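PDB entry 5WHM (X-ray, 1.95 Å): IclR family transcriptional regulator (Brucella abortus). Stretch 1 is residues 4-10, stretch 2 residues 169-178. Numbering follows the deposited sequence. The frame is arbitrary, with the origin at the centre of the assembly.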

# COMPACT_ATOMS: atom_id res chain seq x y z
N LYS C 4 22.45 -5.84 -12.22
CA LYS C 4 21.18 -5.59 -12.91
C LYS C 4 19.96 -6.34 -12.32
O LYS C 4 18.84 -5.83 -12.42
CB LYS C 4 21.33 -5.93 -14.41
CG LYS C 4 20.86 -4.80 -15.33
CD LYS C 4 21.84 -4.56 -16.48
CE LYS C 4 21.23 -4.94 -17.83
NZ LYS C 4 22.11 -4.54 -18.97
N PRO C 5 20.13 -7.53 -11.73
CA PRO C 5 19.03 -8.11 -10.94
C PRO C 5 18.81 -7.35 -9.63
O PRO C 5 19.76 -6.87 -9.00
CB PRO C 5 19.48 -9.56 -10.70
CG PRO C 5 20.93 -9.58 -10.97
CD PRO C 5 21.15 -8.56 -12.04
N THR C 6 17.55 -7.24 -9.23
CA THR C 6 17.20 -6.52 -8.01
C THR C 6 17.94 -7.13 -6.82
O THR C 6 18.03 -8.35 -6.68
CB THR C 6 15.68 -6.57 -7.77
OG1 THR C 6 15.01 -6.12 -8.95
CG2 THR C 6 15.26 -5.68 -6.60
N MSE C 7 18.53 -6.26 -5.99
CA MSE C 7 19.31 -6.75 -4.85
C MSE C 7 18.45 -7.46 -3.80
O MSE C 7 17.41 -6.95 -3.36
CB MSE C 7 20.05 -5.59 -4.17
CG MSE C 7 20.79 -4.66 -5.11
SE MSE C 7 21.64 -3.24 -4.06
CE MSE C 7 23.10 -4.33 -3.38
N LEU C 8 18.93 -8.62 -3.36
CA LEU C 8 18.34 -9.36 -2.25
C LEU C 8 18.95 -8.99 -0.91
O LEU C 8 18.28 -9.13 0.12
CB LEU C 8 18.53 -10.87 -2.47
CG LEU C 8 18.01 -11.45 -3.78
CD1 LEU C 8 18.33 -12.94 -3.87
CD2 LEU C 8 16.53 -11.22 -3.92
N THR C 9 20.21 -8.55 -0.90
CA THR C 9 20.93 -8.21 0.33
C THR C 9 21.60 -6.85 0.17
O THR C 9 22.83 -6.75 0.07
CB THR C 9 21.98 -9.28 0.65
OG1 THR C 9 22.89 -9.37 -0.46
CG2 THR C 9 21.32 -10.63 0.86
N PRO C 10 20.81 -5.77 0.14
CA PRO C 10 21.38 -4.45 -0.16
C PRO C 10 22.32 -3.91 0.92
O PRO C 10 23.02 -2.92 0.66
CB PRO C 10 20.14 -3.56 -0.31
CG PRO C 10 19.08 -4.24 0.46
CD PRO C 10 19.36 -5.70 0.38
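Stretch 2, residues 169-178: DERTFILEHI

This is a small, apolar contact in which one leucine of an irregular segment packs onto a single side of a helix, with no hydrogen bond crossing between the two. The summed buried surface is only 300 Å², and Leu-8 contributes the largest share of any residue.

Residues 169-178 are helical throughout, part of a helix that extends beyond both ends, and the i to i-4 backbone bonds, from Phe-173 N to Asp-169 O (2.9 Å) through Ile-178 N to Ile-174 O (2.8 Å), run along the stretch. Stretch 1 has no regular helix or strand. Its course nevertheless follows that of the helix: Pro-5 CA lies 7.5 Å from Glu-170 CA, and Leu-8 CA lies 8.4 Å from Ile-174 CA, so both chains advance in the same direction.

The contacting positions, Glu-170, Phe-173, Ile-174 and His-177, follow the three-and-four spacing that brings helix residues onto one side. Leu-8, with chi1 m and chi2 t, points toward them and places CD1 among three of them. Leu-8 CD1 is 3.5 Å from His-177 CG and sits over one face of that imidazole, 3.8 Å from its centroid and 19° off the normal, a CH-pi contact. The same CD1 meets Phe-173 CE2 obliquely at 4.0 Å and reaches Ile-174 CG1 at 4.5 Å.

Thr-9 uses a different aspect of the histidine: its CG2 approaches His-177 NE2 at 3.2 Å, near the ring plane, a close edge contact. At the other end, Pro-5 CB is 4.3 Å from Glu-170 OE2, a looser approach. Between these points Met-7, a selenomethionine, directs its CA-to-CB bond away from the helix. The rule is economical: one buried leucine, set against Phe-173, Ile-174 and His-177, the first and last one helical turn apart, supplies the largest buried area of an irregular segment, with Pro-5 and Thr-9 adding smaller patches before and after it.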

# COMPACT_ATOMS: atom_id res chain seq x y z
N ASP C 169 20.00 -18.16 -15.19
CA ASP C 169 20.96 -17.69 -14.19
C ASP C 169 20.28 -17.00 -13.02
O ASP C 169 20.65 -17.23 -11.86
CB ASP C 169 21.98 -16.76 -14.85
CG ASP C 169 21.33 -15.56 -15.52
OD1 ASP C 169 20.24 -15.72 -16.12
OD2 ASP C 169 21.90 -14.45 -15.44
N GLU C 170 19.28 -16.15 -13.29
CA GLU C 170 18.58 -15.46 -12.21
C GLU C 170 17.95 -16.46 -11.24
O GLU C 170 18.04 -16.29 -10.02
CB GLU C 170 17.51 -14.53 -12.77
CG GLU C 170 18.02 -13.46 -13.71
CD GLU C 170 17.07 -12.28 -13.82
OE1 GLU C 170 15.85 -12.46 -13.58
OE2 GLU C 170 17.53 -11.16 -14.15
N ARG C 171 17.31 -17.50 -11.78
CA ARG C 171 16.73 -18.56 -10.94
C ARG C 171 17.79 -19.16 -10.02
O ARG C 171 17.58 -19.29 -8.81
CB ARG C 171 16.10 -19.65 -11.82
CG ARG C 171 15.49 -20.80 -11.02
CD ARG C 171 15.17 -22.01 -11.91
NE ARG C 171 14.73 -21.62 -13.24
CZ ARG C 171 15.09 -22.25 -14.35
NH1 ARG C 171 15.89 -23.31 -14.28
NH2 ARG C 171 14.66 -21.82 -15.53
N THR C 172 18.94 -19.53 -10.59
CA THR C 172 19.98 -20.17 -9.79
C THR C 172 20.49 -19.24 -8.70
O THR C 172 20.68 -19.67 -7.55
CB THR C 172 21.12 -20.64 -10.70
OG1 THR C 172 20.64 -20.79 -12.04
CG2 THR C 172 21.66 -21.99 -10.21
N PHE C 173 20.71 -17.97 -9.03
CA PHE C 173 21.11 -16.97 -8.03
C PHE C 173 20.11 -16.89 -6.88
O PHE C 173 20.50 -16.89 -5.71
CB PHE C 173 21.26 -15.60 -8.69
CG PHE C 173 21.64 -14.52 -7.73
CD1 PHE C 173 22.82 -14.61 -7.00
CD2 PHE C 173 20.83 -13.41 -7.56
CE1 PHE C 173 23.18 -13.61 -6.11
CE2 PHE C 173 21.19 -12.41 -6.67
CZ PHE C 173 22.36 -12.52 -5.95
N ILE C 174 18.82 -16.79 -7.20
CA ILE C 174 17.79 -16.76 -6.15
C ILE C 174 17.82 -18.05 -5.35
O ILE C 174 17.77 -18.04 -4.11
CB ILE C 174 16.41 -16.51 -6.77
CG1 ILE C 174 16.26 -15.07 -7.24
CG2 ILE C 174 15.31 -16.89 -5.78
CD1 ILE C 174 15.03 -14.85 -8.10
N LEU C 175 17.89 -19.20 -6.04
CA LEU C 175 17.88 -20.50 -5.37
C LEU C 175 19.13 -20.70 -4.52
O LEU C 175 19.05 -21.20 -3.39
CB LEU C 175 17.75 -21.63 -6.39
CG LEU C 175 16.43 -21.71 -7.16
CD1 LEU C 175 16.37 -23.04 -7.89
CD2 LEU C 175 15.23 -21.52 -6.26
N GLU C 176 20.31 -20.34 -5.05
CA GLU C 176 21.51 -20.35 -4.22
C GLU C 176 21.29 -19.54 -2.96
O GLU C 176 21.69 -19.94 -1.87
CB GLU C 176 22.71 -19.82 -5.02
N HIS C 177 20.57 -18.42 -3.09
CA HIS C 177 20.23 -17.58 -1.95
C HIS C 177 19.25 -18.27 -1.00
O HIS C 177 19.32 -18.07 0.22
CB HIS C 177 19.64 -16.26 -2.45
CG HIS C 177 20.03 -15.09 -1.63
ND1 HIS C 177 19.30 -14.67 -0.55
CD2 HIS C 177 21.11 -14.28 -1.70
CE1 HIS C 177 19.89 -13.63 0.00
NE2 HIS C 177 21.00 -13.37 -0.67
N ILE C 178 18.31 -19.05 -1.54
CA ILE C 178 17.33 -19.72 -0.68
C ILE C 178 17.96 -20.90 0.05
O ILE C 178 17.53 -21.26 1.16
CB ILE C 178 16.11 -20.13 -1.53
CG1 ILE C 178 15.26 -18.90 -1.84
CG2 ILE C 178 15.30 -21.21 -0.84
CD1 ILE C 178 14.22 -19.15 -2.89